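Local coordinates for adhesion and penetration protein autotransporter (Haemophilus influenzae, PDB 3SYJ) that promotes bacterial adherence to and invasion of host cells and self-associates in bacterial aggregation, its passenger domain probably also acting as a serine protease, at residues E264-Y272 / L334-F342; I282-I292 / I302-S310. All coordinates share one frame; numbering follows the deposited sequence.

Both contacts belong to the passenger domain, at the N-terminal end of its beta-helix, beside the serine protease domain. From the N terminus, helix 256-266 hands over to strand 269-272, and the chain then runs through 282-292, turns, and returns as 302-310. The antiparallel pairing of strands 289-292 and 302-308, in contact 2, closes a short loop. Strand 340-342 next pairs in parallel with 269-272; contact 1 therefore closes a longer loop with contact 2 nested inside it. The centres lie about 12 Å apart and the two touch directly: the Glu338 carboxylate bonds to the backbone N of Thr305 and the backbone O of Asn336 to its hydroxyl, joining the first two strands of the parallel sheet to the hairpin.

Contact 1: residues E264-Y272 / L334-F342; sequences ERDLHTSLY and LNNGETLYF
Strand 269-272 lies parallel to strand 340-342, their axes 4.7 Å apart at closest and 20° off exact alignment, as one rung upon the next in the beta-helix of the passenger domain. Thr339 N donates a hydrogen bond to Asp266 O, ahead of the strand, Tyr341 N to Thr269 O, and Leu271 N closes on Tyr341 O at 2.7 Å. Glu338 carries the polar contacts. Its CG sits between the backbone N and carbonyl carbon (chi1 60°) and the chain then runs out straight, bringing Glu338 OE1 over one face of the His268 ring, 3.1 Å from His268 CE1. Thr269 OG1 donates to Glu338 OE1 over 2.8 Å on the syn side, 25° out of the carboxylate plane, and a water joins that same oxygen to His268 N and Thr339 O; Glu338 OE2 reaches on to Thr305 N of the hairpin. A water lies between Asp266 OD1 and Asn335 ND2; from the protease domain Tyr67 bonds to Asp266 OD2 and Arg120 to Asn335 OD1. Leu267 CD2 packs on Thr339 CG2 at 3.6 Å. Further along, Leu271 and Phe342 run side by side, and Leu271 CD1 makes a CH-pi contact over the ring, 3.5 Å from the Phe342 centroid.

Contact 2: residues I282-I292 / I302-S310; sequences ISGNDNGQGSI and IKITLANMS
Strands 289-292 and 302-308 form an antiparallel beta hairpin at the N-terminal end of the beta-helix, and strand 282-285 flanks 289-292 on its other edge. Backbone bonds do most of the joining. Gly290 and Ile304 exchange two, as do Ile292 and Ile302; Leu306 N continues to Gly288 O at 3.0 Å, and beyond the corner at Gly288 the bond from Met309 N to Asp286 O measures 2.7 Å. The positive phi of Gly288 (71°) suits glycine, and a CB there would run into Asn308 CB; Gly288 CA makes a CA-H...O contact of 3.2 Å with Ala307 O. A water also links Asn285 O to Ala307 O. The apolar contacts gather around Ile304. With its CG1 wedged between the backbone N and carbonyl carbon (chi1 65°), that branch passes close over the backbone of Gly290, and its tip, Ile304 CD1, meets Ile282 CD1 at 3.7 Å. The other branch, Ile304 CG2, takes Ile292 CD1 at 3.9 Å; Leu340 packs on all three isoleucines and Phe342 on Ile292. Leu306 CD1 approaches both Gly284 CA and Gly290 CA. Among polar side chains, Lys303, bent at three successive torsions, folds across to the partner strand and carries Lys303 CE to 3.2 Å from Gly290 O. Two Asx turns shape the far end, at Asn285 and Asn308. In the second, Ser310 N and Ser310 OG approach from the same face of the amide, the hydroxyl Ser310 OG 2.7 Å from Asn308 OD1.

Contact 1: residues E264-Y272 / L334-F342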
loop_
_atom_site.group_PDB
_atom_site.type_symbol
_atom_site.label_atom_id
_atom_site.label_comp_id
_atom_site.label_asym_id
_atom_site.label_seq_id
_atom_site.Cartn_x
_atom_site.Cartn_y
_atom_site.Cartn_z
ATOM N N GLU A 264 -35.659 61.368 -21.901
ATOM C CA GLU A 264 -37.119 61.324 -21.796
ATOM C C GLU A 264 -37.793 61.754 -23.093
ATOM O O GLU A 264 -38.936 61.383 -23.365
ATOM C CB GLU A 264 -37.606 62.182 -20.625
ATOM C CG GLU A 264 -37.371 61.527 -19.264
ATOM C CD GLU A 264 -37.386 62.514 -18.104
ATOM O OE1 GLU A 264 -37.394 63.744 -18.354
ATOM O OE2 GLU A 264 -37.385 62.057 -16.938
ATOM N N ARG A 265 -37.075 62.532 -23.893
ATOM C CA ARG A 265 -37.550 62.930 -25.209
ATOM C C ARG A 265 -37.622 61.729 -26.165
ATOM O O ARG A 265 -38.469 61.682 -27.055
ATOM C CB ARG A 265 -36.624 64.012 -25.765
ATOM C CG ARG A 265 -37.005 64.589 -27.112
ATOM C CD ARG A 265 -36.043 65.724 -27.480
ATOM N NE ARG A 265 -35.952 66.717 -26.408
ATOM C CZ ARG A 265 -34.876 67.460 -26.153
ATOM N NH1 ARG A 265 -33.779 67.329 -26.890
ATOM N NH2 ARG A 265 -34.894 68.329 -25.149
ATOM N N ASP A 266 -36.734 60.760 -25.971
ATOM C CA ASP A 266 -36.659 59.596 -26.847
ATOM C C ASP A 266 -37.392 58.379 -26.282
ATOM O O ASP A 266 -37.698 57.441 -27.010
ATOM C CB ASP A 266 -35.198 59.232 -27.120
ATOM C CG ASP A 266 -34.443 60.334 -27.852
ATOM O OD1 ASP A 266 -35.005 60.883 -28.830
ATOM O OD2 ASP A 266 -33.287 60.641 -27.452
ATOM N N LEU A 267 -37.663 58.390 -24.983
ATOM C CA LEU A 267 -38.347 57.275 -24.335
ATOM C C LEU A 267 -39.434 57.815 -23.422
ATOM O O LEU A 267 -39.178 58.124 -22.257
ATOM C CB LEU A 267 -37.354 56.418 -23.538
ATOM C CG LEU A 267 -37.882 55.254 -22.686
ATOM C CD1 LEU A 267 -39.089 54.585 -23.331
ATOM C CD2 LEU A 267 -36.782 54.219 -22.384
ATOM N N HIS A 268 -40.646 57.921 -23.962
ATOM C CA HIS A 268 -41.760 58.548 -23.259
ATOM C C HIS A 268 -43.048 57.716 -23.321
ATOM O O HIS A 268 -44.054 58.066 -22.708
ATOM C CB HIS A 268 -42.014 59.947 -23.834
ATOM C CG HIS A 268 -42.315 59.949 -25.302
ATOM N ND1 HIS A 268 -41.339 59.776 -26.261
ATOM C CD2 HIS A 268 -43.483 60.097 -25.974
ATOM C CE1 HIS A 268 -41.892 59.819 -27.462
ATOM N NE2 HIS A 268 -43.192 60.013 -27.315
ATOM N N THR A 269 -43.017 56.617 -24.062
ATOM C CA THR A 269 -44.195 55.774 -24.197
ATOM C C THR A 269 -44.052 54.505 -23.357
ATOM O O THR A 269 -43.244 53.629 -23.680
ATOM C CB THR A 269 -44.463 55.406 -25.681
ATOM O OG1 THR A 269 -44.769 56.590 -26.429
ATOM C CG2 THR A 269 -45.626 54.442 -25.799
ATOM N N SER A 270 -44.829 54.418 -22.277
ATOM C CA SER A 270 -44.864 53.223 -21.434
ATOM C C SER A 270 -46.169 52.468 -21.625
ATOM O O SER A 270 -47.251 53.008 -21.406
ATOM C CB SER A 270 -44.721 53.578 -19.955
ATOM O OG SER A 270 -43.374 53.834 -19.617
ATOM N N LEU A 271 -46.066 51.213 -22.028
ATOM C CA LEU A 271 -47.244 50.389 -22.200
ATOM C C LEU A 271 -47.413 49.516 -20.974
ATOM O O LEU A 271 -46.479 48.836 -20.543
ATOM C CB LEU A 271 -47.123 49.579 -23.482
ATOM C CG LEU A 271 -46.954 50.617 -24.595
ATOM C CD1 LEU A 271 -45.723 50.372 -25.446
ATOM C CD2 LEU A 271 -48.214 50.747 -25.435
ATOM N N TYR A 272 -48.602 49.573 -20.391
ATOM C CA TYR A 272 -48.868 48.887 -19.142
ATOM C C TYR A 272 -50.355 48.610 -18.986
ATOM O O TYR A 272 -51.198 49.451 -19.312
ATOM C CB TYR A 272 -48.364 49.724 -17.969
ATOM C CG TYR A 272 -48.648 49.119 -16.622
ATOM C CD1 TYR A 272 -48.104 47.893 -16.266
ATOM C CD2 TYR A 272 -49.451 49.776 -15.697
ATOM C CE1 TYR A 272 -48.355 47.330 -15.028
ATOM C CE2 TYR A 272 -49.704 49.225 -14.457
ATOM C CZ TYR A 272 -49.151 47.997 -14.129
ATOM O OH TYR A 272 -49.400 47.434 -12.894
ATOM N N LEU A 334 -33.232 57.848 -38.800
ATOM C CA LEU A 334 -33.132 56.871 -37.726
ATOM C C LEU A 334 -33.554 57.474 -36.392
ATOM O O LEU A 334 -34.210 56.813 -35.590
ATOM C CB LEU A 334 -31.713 56.305 -37.636
ATOM C CG LEU A 334 -31.219 55.542 -38.868
ATOM C CD1 LEU A 334 -29.776 55.101 -38.692
ATOM C CD2 LEU A 334 -32.091 54.343 -39.160
ATOM N N ASN A 335 -33.187 58.731 -36.158
ATOM C CA ASN A 335 -33.488 59.367 -34.881
ATOM C C ASN A 335 -34.974 59.570 -34.674
ATOM O O ASN A 335 -35.414 59.862 -33.557
ATOM C CB ASN A 335 -32.781 60.715 -34.731
ATOM C CG ASN A 335 -33.095 61.383 -33.401
ATOM O OD1 ASN A 335 -32.758 60.862 -32.333
ATOM N ND2 ASN A 335 -33.761 62.529 -33.457
ATOM N N ASN A 336 -35.744 59.435 -35.749
ATOM C CA ASN A 336 -37.189 59.634 -35.664
ATOM C C ASN A 336 -37.865 58.597 -34.772
ATOM O O ASN A 336 -38.877 58.881 -34.130
ATOM C CB ASN A 336 -37.837 59.643 -37.055
ATOM C CG ASN A 336 -39.229 60.250 -37.041
ATOM O OD1 ASN A 336 -40.225 59.554 -37.260
ATOM N ND2 ASN A 336 -39.308 61.549 -36.756
ATOM N N GLY A 337 -37.290 57.399 -34.726
ATOM C CA GLY A 337 -37.829 56.319 -33.917
ATOM C C GLY A 337 -37.721 56.569 -32.425
ATOM O O GLY A 337 -36.678 56.986 -31.928
ATOM N N GLU A 338 -38.810 56.321 -31.705
ATOM C CA GLU A 338 -38.794 56.418 -30.252
ATOM C C GLU A 338 -38.596 55.042 -29.609
ATOM O O GLU A 338 -38.896 54.009 -30.207
ATOM C CB GLU A 338 -40.082 57.062 -29.737
ATOM C CG GLU A 338 -41.359 56.307 -30.101
ATOM C CD GLU A 338 -42.602 56.923 -29.479
ATOM O OE1 GLU A 338 -42.708 56.922 -28.237
ATOM O OE2 GLU A 338 -43.477 57.406 -30.231
ATOM N N THR A 339 -38.076 55.037 -28.391
ATOM C CA THR A 339 -37.892 53.801 -27.647
ATOM C C THR A 339 -39.172 53.474 -26.874
ATOM O O THR A 339 -39.849 54.369 -26.378
ATOM C CB THR A 339 -36.673 53.913 -26.714
ATOM O OG1 THR A 339 -35.485 53.910 -27.513
ATOM C CG2 THR A 339 -36.620 52.756 -25.722
ATOM N N LEU A 340 -39.518 52.194 -26.796
ATOM C CA LEU A 340 -40.771 51.798 -26.164
ATOM C C LEU A 340 -40.497 50.994 -24.913
ATOM O O LEU A 340 -39.518 50.255 -24.850
ATOM C CB LEU A 340 -41.622 50.972 -27.120
ATOM C CG LEU A 340 -42.006 51.634 -28.438
ATOM C CD1 LEU A 340 -42.548 50.573 -29.381
ATOM C CD2 LEU A 340 -43.015 52.760 -28.231
ATOM N N TYR A 341 -41.367 51.141 -23.921
ATOM C CA TYR A 341 -41.207 50.440 -22.653
ATOM C C TYR A 341 -42.472 49.657 -22.335
ATOM O O TYR A 341 -43.548 50.235 -22.185
ATOM C CB TYR A 341 -40.879 51.420 -21.517
ATOM C CG TYR A 341 -40.707 50.765 -20.159
ATOM C CD1 TYR A 341 -39.527 50.111 -19.822
ATOM C CD2 TYR A 341 -41.724 50.807 -19.209
ATOM C CE1 TYR A 341 -39.369 49.506 -18.578
ATOM C CE2 TYR A 341 -41.575 50.211 -17.964
ATOM C CZ TYR A 341 -40.398 49.560 -17.654
ATOM O OH TYR A 341 -40.250 48.967 -16.415
ATOM N N PHE A 342 -42.333 48.337 -22.248
ATOM C CA PHE A 342 -43.452 47.450 -21.985
ATOM C C PHE A 342 -43.264 46.799 -20.630
ATOM O O PHE A 342 -42.236 46.169 -20.367
ATOM C CB PHE A 342 -43.515 46.334 -23.024
ATOM C CG PHE A 342 -43.895 46.785 -24.410
ATOM C CD1 PHE A 342 -45.220 46.786 -24.814
ATOM C CD2 PHE A 342 -42.921 47.149 -25.329
ATOM C CE1 PHE A 342 -45.573 47.173 -26.103
ATOM C CE2 PHE A 342 -43.264 47.544 -26.619
ATOM C CZ PHE A 342 -44.591 47.553 -27.005
HETATM O O HOH W 1 -31.606 61.911 -29.270
HETATM O O HOH W 2 -34.271 63.188 -30.454
HETATM O O HOH W 3 -41.181 56.639 -26.181
HETATM O O HOH W 4 -45.137 59.180 -29.723
#

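Contact 2: residues I282-I292 / I302-S310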
loop_
_atom_site.group_PDB
_atom_site.type_symbol
_atom_site.label_atom_id
_atom_site.label_comp_id
_atom_site.label_asym_id
_atom_site.label_seq_id
_atom_site.Cartn_x
_atom_site.Cartn_y
_atom_site.Cartn_z
ATOM N N ILE A 282 -48.915 46.093 -32.662
ATOM C CA ILE A 282 -48.096 47.163 -33.210
ATOM C C ILE A 282 -48.055 47.108 -34.727
ATOM O O ILE A 282 -47.976 46.034 -35.325
ATOM C CB ILE A 282 -46.648 47.113 -32.648
ATOM C CG1 ILE A 282 -45.847 48.347 -33.077
ATOM C CG2 ILE A 282 -45.935 45.843 -33.085
ATOM C CD1 ILE A 282 -44.544 48.527 -32.307
ATOM N N SER A 283 -48.118 48.278 -35.348
ATOM C CA SER A 283 -47.952 48.377 -36.786
ATOM C C SER A 283 -47.348 49.732 -37.119
ATOM O O SER A 283 -47.373 50.649 -36.296
ATOM C CB SER A 283 -49.300 48.212 -37.483
ATOM O OG SER A 283 -50.230 49.163 -36.997
ATOM N N GLY A 284 -46.805 49.866 -38.322
ATOM C CA GLY A 284 -46.309 51.157 -38.758
ATOM C C GLY A 284 -46.108 51.221 -40.253
ATOM O O GLY A 284 -46.385 50.258 -40.964
ATOM N N ASN A 285 -45.633 52.359 -40.743
ATOM C CA ASN A 285 -45.264 52.451 -42.150
ATOM C C ASN A 285 -44.025 53.298 -42.401
ATOM O O ASN A 285 -43.509 53.961 -41.499
ATOM C CB ASN A 285 -46.422 52.964 -42.998
ATOM C CG ASN A 285 -46.621 54.447 -42.856
ATOM O OD1 ASN A 285 -46.272 55.218 -43.751
ATOM N ND2 ASN A 285 -47.170 54.864 -41.720
ATOM N N ASP A 286 -43.577 53.278 -43.651
ATOM C CA ASP A 286 -42.300 53.848 -44.042
ATOM C C ASP A 286 -42.137 55.342 -43.766
ATOM O O ASP A 286 -41.015 55.844 -43.742
ATOM C CB ASP A 286 -42.023 53.540 -45.513
ATOM C CG ASP A 286 -41.600 52.104 -45.728
ATOM O OD1 ASP A 286 -41.356 51.412 -44.719
ATOM O OD2 ASP A 286 -41.505 51.668 -46.894
ATOM N N ASN A 287 -43.240 56.054 -43.566
ATOM C CA ASN A 287 -43.140 57.481 -43.294
ATOM C C ASN A 287 -42.951 57.757 -41.799
ATOM O O ASN A 287 -43.231 58.851 -41.306
ATOM C CB ASN A 287 -44.333 58.251 -43.884
ATOM C CG ASN A 287 -45.504 58.355 -42.924
ATOM O OD1 ASN A 287 -45.858 57.391 -42.239
ATOM N ND2 ASN A 287 -46.116 59.537 -42.870
ATOM N N GLY A 288 -42.466 56.747 -41.084
ATOM C CA GLY A 288 -42.165 56.887 -39.675
ATOM C C GLY A 288 -43.384 57.007 -38.786
ATOM O O GLY A 288 -43.276 57.430 -37.639
ATOM N N GLN A 289 -44.551 56.637 -39.298
ATOM C CA GLN A 289 -45.746 56.645 -38.463
ATOM C C GLN A 289 -46.161 55.251 -38.019
ATOM O O GLN A 289 -46.187 54.309 -38.813
ATOM C CB GLN A 289 -46.897 57.382 -39.140
ATOM C CG GLN A 289 -47.120 58.753 -38.539
ATOM C CD GLN A 289 -47.755 59.721 -39.508
ATOM O OE1 GLN A 289 -47.774 59.486 -40.719
ATOM N NE2 GLN A 289 -48.278 60.825 -38.980
ATOM N N GLY A 290 -46.467 55.127 -36.735
ATOM C CA GLY A 290 -46.783 53.837 -36.163
ATOM C C GLY A 290 -47.898 53.912 -35.145
ATOM O O GLY A 290 -48.302 54.998 -34.717
ATOM N N SER A 291 -48.392 52.743 -34.753
ATOM C CA SER A 291 -49.488 52.674 -33.799
ATOM C C SER A 291 -49.418 51.422 -32.938
ATOM O O SER A 291 -49.030 50.350 -33.407
ATOM C CB SER A 291 -50.825 52.726 -34.538
ATOM O OG SER A 291 -51.825 53.264 -33.704
ATOM N N ILE A 292 -49.789 51.570 -31.674
ATOM C CA ILE A 292 -49.882 50.446 -30.760
ATOM C C ILE A 292 -51.309 50.363 -30.241
ATOM O O ILE A 292 -51.800 51.285 -29.597
ATOM C CB ILE A 292 -48.933 50.599 -29.552
ATOM C CG1 ILE A 292 -47.473 50.432 -29.976
ATOM C CG2 ILE A 292 -49.273 49.588 -28.473
ATOM C CD1 ILE A 292 -46.482 50.678 -28.846
ATOM N N ILE A 302 -52.490 54.039 -29.305
ATOM C CA ILE A 302 -51.392 54.952 -28.987
ATOM C C ILE A 302 -50.523 55.183 -30.221
ATOM O O ILE A 302 -50.029 54.226 -30.811
ATOM C CB ILE A 302 -50.485 54.383 -27.877
ATOM C CG1 ILE A 302 -51.284 54.113 -26.597
ATOM C CG2 ILE A 302 -49.334 55.329 -27.596
ATOM C CD1 ILE A 302 -51.871 52.705 -26.502
ATOM N N LYS A 303 -50.332 56.442 -30.613
ATOM C CA LYS A 303 -49.498 56.749 -31.776
ATOM C C LYS A 303 -48.026 56.669 -31.385
ATOM O O LYS A 303 -47.646 57.142 -30.321
ATOM C CB LYS A 303 -49.802 58.153 -32.309
ATOM C CG LYS A 303 -51.125 58.304 -33.056
ATOM C CD LYS A 303 -51.233 57.359 -34.263
ATOM C CE LYS A 303 -50.104 57.554 -35.292
ATOM N NZ LYS A 303 -50.246 58.774 -36.159
ATOM N N ILE A 304 -47.196 56.080 -32.239
ATOM C CA ILE A 304 -45.756 56.049 -31.991
ATOM C C ILE A 304 -44.968 56.489 -33.231
ATOM O O ILE A 304 -45.493 56.465 -34.344
ATOM C CB ILE A 304 -45.288 54.654 -31.554
ATOM C CG1 ILE A 304 -45.482 53.648 -32.688
ATOM C CG2 ILE A 304 -46.032 54.218 -30.310
ATOM C CD1 ILE A 304 -45.023 52.240 -32.363
ATOM N N THR A 305 -43.714 56.894 -33.037
ATOM C CA THR A 305 -42.869 57.309 -34.160
ATOM C C THR A 305 -41.777 56.289 -34.435
ATOM O O THR A 305 -41.203 55.721 -33.506
ATOM C CB THR A 305 -42.228 58.689 -33.925
ATOM O OG1 THR A 305 -41.385 58.639 -32.764
ATOM C CG2 THR A 305 -43.302 59.739 -33.718
ATOM N N LEU A 306 -41.504 56.056 -35.716
ATOM C CA LEU A 306 -40.540 55.041 -36.132
ATOM C C LEU A 306 -39.524 55.623 -37.104
ATOM O O LEU A 306 -39.496 56.832 -37.340
ATOM C CB LEU A 306 -41.258 53.863 -36.800
ATOM C CG LEU A 306 -42.410 53.200 -36.045
ATOM C CD1 LEU A 306 -43.255 52.371 -36.998
ATOM C CD2 LEU A 306 -41.895 52.337 -34.911
ATOM N N ALA A 307 -38.694 54.757 -37.674
ATOM C CA ALA A 307 -37.777 55.184 -38.712
ATOM C C ALA A 307 -38.594 55.816 -39.820
ATOM O O ALA A 307 -39.530 55.206 -40.328
ATOM C CB ALA A 307 -36.994 54.013 -39.246
ATOM N N ASN A 308 -38.239 57.042 -40.187
ATOM C CA ASN A 308 -38.924 57.744 -41.262
ATOM C C ASN A 308 -38.121 57.737 -42.573
ATOM O O ASN A 308 -37.132 58.455 -42.715
ATOM C CB ASN A 308 -39.262 59.167 -40.825
ATOM C CG ASN A 308 -40.087 59.902 -41.848
ATOM O OD1 ASN A 308 -40.206 59.465 -42.993
ATOM N ND2 ASN A 308 -40.666 61.026 -41.446
ATOM N N MET A 309 -38.555 56.923 -43.531
ATOM C CA MET A 309 -37.814 56.721 -44.773
ATOM C C MET A 309 -37.883 57.908 -45.720
ATOM O O MET A 309 -37.118 57.986 -46.681
ATOM C CB MET A 309 -38.320 55.476 -45.495
ATOM C CG MET A 309 -38.209 54.222 -44.665
ATOM S SD MET A 309 -36.490 53.845 -44.302
ATOM C CE MET A 309 -36.669 53.200 -42.646
ATOM N N SER A 310 -38.808 58.825 -45.467
ATOM C CA SER A 310 -38.920 60.001 -46.316
ATOM C C SER A 310 -37.893 61.060 -45.914
ATOM O O SER A 310 -37.710 62.053 -46.615
ATOM C CB SER A 310 -40.339 60.572 -46.278
ATOM O OG SER A 310 -40.590 61.238 -45.055
HETATM O O HOH W 5 -40.907 52.858 -40.432
#